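Local coordinates for protein putative oxidoreductase molybdopterin-binding subunit (Sulfolobus tokodaii, PDB 4ZOH) that is the putative molybdopterin-binding subunit of an oxidoreductase related to aldehyde oxidase and xanthine dehydrogenase, and carries the pterin cytosine dinucleotide of its molybdenum cofactor, at residues Q606-L619 with I670-I683. Sequence-based numbering, arbitrary orientation.
With MCN (pterin cytosine dinucleotide), chain D.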
loop_
_atom_site.group_PDB
_atom_site.type_symbol
_atom_site.label_atom_id
_atom_site.label_comp_id
_atom_site.label_asym_id
_atom_site.label_seq_id
_atom_site.Cartn_x
_atom_site.Cartn_y
_atom_site.Cartn_z
ATOM N N GLN A 606 -0.669 -19.377 -25.838
ATOM C CA GLN A 606 0.379 -18.470 -26.462
ATOM C C GLN A 606 0.331 -18.488 -27.991
ATOM O O GLN A 606 0.387 -17.434 -28.641
ATOM C CB GLN A 606 1.775 -18.917 -25.992
ATOM C CG GLN A 606 2.005 -18.569 -24.536
ATOM C CD GLN A 606 1.756 -17.079 -24.307
ATOM O OE1 GLN A 606 0.852 -16.684 -23.540
ATOM N NE2 GLN A 606 2.490 -16.240 -25.023
ATOM N N ALA A 607 0.225 -19.706 -28.574
ATOM C CA ALA A 607 0.098 -19.837 -30.035
ATOM C C ALA A 607 -1.075 -19.027 -30.534
ATOM O O ALA A 607 -0.940 -18.221 -31.452
ATOM C CB ALA A 607 -0.014 -21.314 -30.480
ATOM N N ILE A 608 -2.239 -19.223 -29.920
ATOM C CA ILE A 608 -3.396 -18.505 -30.374
ATOM C C ILE A 608 -3.266 -16.990 -30.194
ATOM O O ILE A 608 -3.627 -16.279 -31.098
ATOM C CB ILE A 608 -4.716 -19.027 -29.708
ATOM C CG1 ILE A 608 -4.997 -20.472 -30.176
ATOM C CG2 ILE A 608 -5.940 -18.102 -30.052
ATOM C CD1 ILE A 608 -6.091 -21.131 -29.311
ATOM N N GLY A 609 -2.876 -16.498 -29.003
ATOM C CA GLY A 609 -2.684 -15.034 -28.849
ATOM C C GLY A 609 -1.760 -14.420 -29.928
ATOM O O GLY A 609 -2.090 -13.388 -30.521
ATOM N N GLY A 610 -0.620 -15.076 -30.181
ATOM C CA GLY A 610 0.310 -14.613 -31.234
ATOM C C GLY A 610 -0.245 -14.652 -32.621
ATOM O O GLY A 610 -0.146 -13.669 -33.387
ATOM N N ILE A 611 -0.896 -15.774 -32.942
ATOM C CA ILE A 611 -1.590 -15.920 -34.219
ATOM C C ILE A 611 -2.533 -14.783 -34.520
ATOM O O ILE A 611 -2.556 -14.265 -35.668
ATOM C CB ILE A 611 -2.325 -17.310 -34.345
ATOM C CG1 ILE A 611 -1.302 -18.443 -34.579
ATOM C CG2 ILE A 611 -3.254 -17.355 -35.546
ATOM C CD1 ILE A 611 -1.828 -19.856 -34.162
ATOM N N VAL A 612 -3.325 -14.375 -33.527
ATOM C CA VAL A 612 -4.290 -13.313 -33.783
ATOM C C VAL A 612 -3.605 -11.955 -33.950
ATOM O O VAL A 612 -4.051 -11.129 -34.740
ATOM C CB VAL A 612 -5.394 -13.259 -32.659
ATOM C CG1 VAL A 612 -6.216 -11.980 -32.723
ATOM C CG2 VAL A 612 -6.361 -14.485 -32.768
ATOM N N GLN A 613 -2.540 -11.701 -33.174
ATOM C CA GLN A 613 -1.702 -10.479 -33.459
ATOM C C GLN A 613 -1.108 -10.489 -34.900
ATOM O O GLN A 613 -1.267 -9.538 -35.649
ATOM C CB GLN A 613 -0.630 -10.294 -32.358
ATOM C CG GLN A 613 -1.276 -9.604 -31.163
ATOM C CD GLN A 613 -0.347 -9.650 -29.979
ATOM O OE1 GLN A 613 0.392 -10.617 -29.800
ATOM N NE2 GLN A 613 -0.345 -8.582 -29.177
ATOM N N GLY A 614 -0.524 -11.625 -35.287
ATOM C CA GLY A 614 0.072 -11.760 -36.653
ATOM C C GLY A 614 -0.989 -11.562 -37.735
ATOM O O GLY A 614 -0.738 -10.865 -38.718
ATOM N N MET A 615 -2.214 -12.100 -37.516
ATOM C CA MET A 615 -3.317 -11.929 -38.494
ATOM C C MET A 615 -3.754 -10.479 -38.558
ATOM O O MET A 615 -4.082 -9.936 -39.632
ATOM C CB MET A 615 -4.487 -12.828 -38.063
ATOM C CG MET A 615 -5.789 -12.487 -38.767
ATOM S SD MET A 615 -7.247 -13.428 -38.210
ATOM C CE MET A 615 -6.359 -14.845 -37.576
ATOM N N ALA A 616 -3.840 -9.857 -37.378
ATOM C CA ALA A 616 -4.282 -8.448 -37.271
ATOM C C ALA A 616 -3.256 -7.493 -38.022
ATOM O O ALA A 616 -3.664 -6.477 -38.623
ATOM C CB ALA A 616 -4.351 -8.044 -35.804
ATOM N N GLN A 617 -1.960 -7.807 -37.918
ATOM C CA GLN A 617 -0.929 -7.035 -38.676
ATOM C C GLN A 617 -1.195 -7.143 -40.213
ATOM O O GLN A 617 -1.245 -6.086 -40.934
ATOM C CB GLN A 617 0.506 -7.539 -38.355
ATOM C CG GLN A 617 1.555 -6.696 -39.134
ATOM C CD GLN A 617 3.017 -6.949 -38.888
ATOM O OE1 GLN A 617 3.464 -7.914 -38.214
ATOM N NE2 GLN A 617 3.819 -6.065 -39.489
ATOM N N ALA A 618 -1.417 -8.386 -40.685
ATOM C CA ALA A 618 -1.789 -8.662 -42.117
ATOM C C ALA A 618 -3.060 -7.940 -42.527
ATOM O O ALA A 618 -3.113 -7.271 -43.587
ATOM C CB ALA A 618 -1.947 -10.172 -42.378
ATOM N N LEU A 619 -4.057 -7.973 -41.659
ATOM C CA LEU A 619 -5.416 -7.557 -42.098
ATOM C C LEU A 619 -5.954 -6.279 -41.513
ATOM O O LEU A 619 -6.905 -5.746 -42.064
ATOM C CB LEU A 619 -6.459 -8.677 -41.843
ATOM C CG LEU A 619 -6.202 -10.063 -42.408
ATOM C CD1 LEU A 619 -7.346 -11.000 -41.912
ATOM C CD2 LEU A 619 -6.079 -9.957 -43.963
ATOM N N ILE A 670 7.686 -20.543 -27.268
ATOM C CA ILE A 670 6.578 -20.351 -28.174
ATOM C C ILE A 670 5.924 -18.967 -28.019
ATOM O O ILE A 670 4.995 -18.587 -28.801
ATOM C CB ILE A 670 5.485 -21.453 -27.877
ATOM C CG1 ILE A 670 4.500 -21.571 -29.074
ATOM C CG2 ILE A 670 4.697 -21.091 -26.578
ATOM C CD1 ILE A 670 3.642 -22.838 -29.131
ATOM N N GLY A 671 6.358 -18.177 -27.021
ATOM C CA GLY A 671 5.650 -16.860 -26.774
ATOM C C GLY A 671 5.481 -16.037 -28.019
ATOM O O GLY A 671 4.460 -15.315 -28.181
ATOM N N GLU A 672 6.466 -16.142 -28.920
ATOM C CA GLU A 672 6.474 -15.289 -30.133
ATOM C C GLU A 672 6.111 -15.908 -31.485
ATOM O O GLU A 672 5.719 -15.184 -32.362
ATOM C CB GLU A 672 7.805 -14.446 -30.217
ATOM C CG GLU A 672 7.920 -13.486 -29.036
ATOM C CD GLU A 672 9.325 -12.893 -28.829
ATOM O OE1 GLU A 672 10.248 -13.622 -28.420
ATOM O OE2 GLU A 672 9.512 -11.692 -29.149
ATOM N N ALA A 673 6.264 -17.242 -31.596
ATOM C CA ALA A 673 6.045 -18.111 -32.801
ATOM C C ALA A 673 4.739 -17.845 -33.557
ATOM O O ALA A 673 4.735 -17.604 -34.787
ATOM C CB ALA A 673 6.168 -19.583 -32.343
ATOM N N GLY A 674 3.626 -17.761 -32.825
ATOM C CA GLY A 674 2.329 -17.424 -33.453
ATOM C C GLY A 674 2.327 -16.150 -34.228
ATOM O O GLY A 674 1.693 -16.067 -35.338
ATOM N N ALA A 675 2.982 -15.107 -33.656
ATOM C CA ALA A 675 2.934 -13.806 -34.326
ATOM C C ALA A 675 3.880 -13.890 -35.535
ATOM O O ALA A 675 3.609 -13.243 -36.546
ATOM C CB ALA A 675 3.319 -12.630 -33.379
ATOM N N ILE A 676 4.976 -14.664 -35.421
ATOM C CA ILE A 676 5.923 -14.777 -36.537
ATOM C C ILE A 676 5.206 -15.464 -37.755
ATOM O O ILE A 676 5.159 -14.904 -38.837
ATOM C CB ILE A 676 7.145 -15.575 -36.135
ATOM C CG1 ILE A 676 7.962 -14.827 -35.064
ATOM C CG2 ILE A 676 7.992 -16.055 -37.372
ATOM C CD1 ILE A 676 8.999 -15.722 -34.418
ATOM N N ALA A 677 4.612 -16.649 -37.526
ATOM C CA ALA A 677 3.949 -17.429 -38.593
ATOM C C ALA A 677 2.716 -16.845 -39.198
ATOM O O ALA A 677 2.537 -16.985 -40.383
ATOM C CB ALA A 677 3.711 -18.884 -38.165
ATOM N N ALA A 678 1.860 -16.164 -38.431
ATOM C CA ALA A 678 0.497 -15.871 -38.927
ATOM C C ALA A 678 0.436 -14.840 -40.018
ATOM O O ALA A 678 -0.413 -14.945 -40.955
ATOM C CB ALA A 678 -0.493 -15.530 -37.775
ATOM N N THR A 679 1.319 -13.821 -39.917
ATOM C CA THR A 679 1.293 -12.738 -40.892
ATOM C C THR A 679 1.506 -13.225 -42.320
ATOM O O THR A 679 0.650 -13.011 -43.178
ATOM C CB THR A 679 2.314 -11.617 -40.515
ATOM O OG1 THR A 679 1.990 -11.180 -39.202
ATOM C CG2 THR A 679 2.158 -10.396 -41.393
ATOM N N PRO A 680 2.637 -13.837 -42.617
ATOM C CA PRO A 680 2.729 -14.276 -44.027
ATOM C C PRO A 680 1.722 -15.457 -44.362
ATOM O O PRO A 680 1.349 -15.613 -45.525
ATOM C CB PRO A 680 4.130 -14.905 -44.093
ATOM C CG PRO A 680 4.425 -15.368 -42.720
ATOM C CD PRO A 680 3.829 -14.254 -41.826
ATOM N N THR A 681 1.380 -16.302 -43.374
ATOM C CA THR A 681 0.322 -17.336 -43.627
ATOM C C THR A 681 -0.910 -16.696 -44.205
ATOM O O THR A 681 -1.394 -17.089 -45.291
ATOM C CB THR A 681 -0.060 -18.137 -42.380
ATOM O OG1 THR A 681 1.113 -18.808 -41.936
ATOM C CG2 THR A 681 -1.104 -19.304 -42.759
ATOM N N ILE A 682 -1.349 -15.644 -43.535
ATOM C CA ILE A 682 -2.598 -14.944 -43.886
ATOM C C ILE A 682 -2.451 -14.150 -45.199
ATOM O O ILE A 682 -3.374 -14.133 -46.050
ATOM C CB ILE A 682 -3.126 -14.047 -42.723
ATOM C CG1 ILE A 682 -3.600 -14.893 -41.486
ATOM C CG2 ILE A 682 -4.184 -13.119 -43.268
ATOM C CD1 ILE A 682 -4.763 -15.797 -41.814
ATOM N N ILE A 683 -1.320 -13.434 -45.330
ATOM C CA ILE A 683 -1.067 -12.728 -46.568
ATOM C C ILE A 683 -0.977 -13.749 -47.766
ATOM O O ILE A 683 -1.507 -13.459 -48.823
ATOM C CB ILE A 683 0.192 -11.795 -46.537
ATOM C CG1 ILE A 683 0.047 -10.684 -45.450
ATOM C CG2 ILE A 683 0.331 -11.189 -47.969
ATOM C CD1 ILE A 683 -1.093 -9.677 -45.771
HETATM N N1 MCN D . 5.227 -23.167 -22.891
HETATM C C2 MCN D . 5.242 -24.533 -22.663
HETATM N N3 MCN D . 6.114 -25.358 -23.323
HETATM C C4 MCN D . 6.987 -24.791 -24.244
HETATM C C5 MCN D . 6.982 -23.418 -24.485
HETATM C C6 MCN D . 6.110 -22.585 -23.784
HETATM O O2 MCN D . 4.487 -25.084 -21.856
HETATM N N4 MCN D . 7.819 -25.597 -24.868
HETATM C "C1'" MCN D . 4.276 -22.364 -22.119
HETATM C C2D MCN D . 4.954 -21.855 -20.844
HETATM O "O2'" MCN D . 4.747 -22.689 -19.745
HETATM C "C3'" MCN D . 4.211 -20.573 -20.571
HETATM C C4D MCN D . 4.197 -20.019 -21.935
HETATM O O4D MCN D . 3.924 -21.192 -22.817
HETATM O "O3'" MCN D . 2.916 -20.769 -20.120
HETATM C "C5'" MCN D . 5.627 -19.517 -21.866
HETATM O "O5'" MCN D . 6.087 -19.198 -23.049
HETATM P PA MCN D . 7.659 -18.907 -23.339
HETATM O O1A MCN D . 8.651 -19.317 -22.368
HETATM O O2A MCN D . 7.682 -19.421 -24.752
HETATM O O3A MCN D . 7.482 -17.235 -23.485
HETATM P PB MCN D . 7.549 -16.265 -22.197
HETATM O O1B MCN D . 9.009 -15.906 -21.975
HETATM O O2B MCN D . 6.835 -16.730 -21.004
HETATM O O3B MCN D . 6.753 -15.087 -22.763
HETATM C C10 MCN D . 7.351 -13.983 -23.496
HETATM C "C9'" MCN D . 6.594 -13.722 -24.775
HETATM C "C8'" MCN D . 6.969 -12.489 -25.408
HETATM S "S8'" MCN D . 8.654 -12.174 -25.794
HETATM C "C7'" MCN D . 6.050 -11.583 -25.845
HETATM S "S7'" MCN D . 6.483 -10.116 -26.763
HETATM C "C6'" MCN D . 4.623 -11.807 -25.717
HETATM C C7 MCN D . 4.333 -13.324 -25.464
HETATM O "O9'" MCN D . 5.210 -13.741 -24.437
HETATM N "N5'" MCN D . 3.987 -10.938 -24.729
HETATM C C4A MCN D . 2.837 -11.304 -24.001
HETATM N "N8'" MCN D . 2.922 -13.508 -25.005
HETATM C C4B MCN D . 2.301 -12.611 -24.187
HETATM N "N1'" MCN D . 1.188 -13.016 -23.571
HETATM C "C2'" MCN D . 0.585 -12.191 -22.718
HETATM N "N2'" MCN D . -0.498 -12.627 -22.110
HETATM N "N3'" MCN D . 1.048 -10.857 -22.468
HETATM C "C4'" MCN D . 2.198 -10.380 -23.138
HETATM O "O4'" MCN D . 2.607 -9.199 -22.937
HETATM O O HOH W 1 3.024 -17.269 -30.036
HETATM O O HOH W 2 3.263 -10.431 -36.718
#
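Gly610 and Gly674 bring helices 606-619 and 673-683 almost into backbone contact: their CA atoms lie 4.1 Å apart, and the axes approach to 6.4 Å at a crossing angle of -38°. A side chain on either glycine would run into the opposite backbone, as would one on Gly614, so main-chain atoms meet directly, including a CA-H...O contact from Ala675 CA to Gly610 O.

Farther along, Thr679 OG1 donates a 2.8 Å hydrogen bond to Gly614 O. With OG1 anti to its own carbonyl carbon (chi1 -57°), the hydroxyl reaches one face of that carbonyl while Ala618 N bonds from the other. A water within hydrogen-bonding distance of three oxygens joins Gln617 OE1 of one helix to Thr679 OG1 and Ala675 O of the other; Gln617 is held from outside by Asn157 at NE2 and Arg256 at OE1. Beyond this polar patch, Ala618 CB meets Ile683 CD1 at 3.5 Å, and Leu619 lays its CD2 against Ile682 CG2, the two side chains crossing at about a right angle.

At the cofactor end, Gln606 bends at chi2, its CB resting on Ile670 CG2 at 3.7 Å and its NE2 donating to N8' of the pterin in MCN (2.8 Å, N-H...N 151°). The backbone N atoms of Ile670 and Gly671 both grip phosphate oxygen O2A, the former at 2.8 Å. Were an alanine to stand at Gln606, pterin N8' would probably lose this donor and the ribose the packing of CG. Taken together, the close glycine-lined crossing sets a pterin-binding amide beside a phosphate-binding loop, consistent with Gln606 and the loop leading into helix 673-683 fixing two separate parts of the dinucleotide relative to each other.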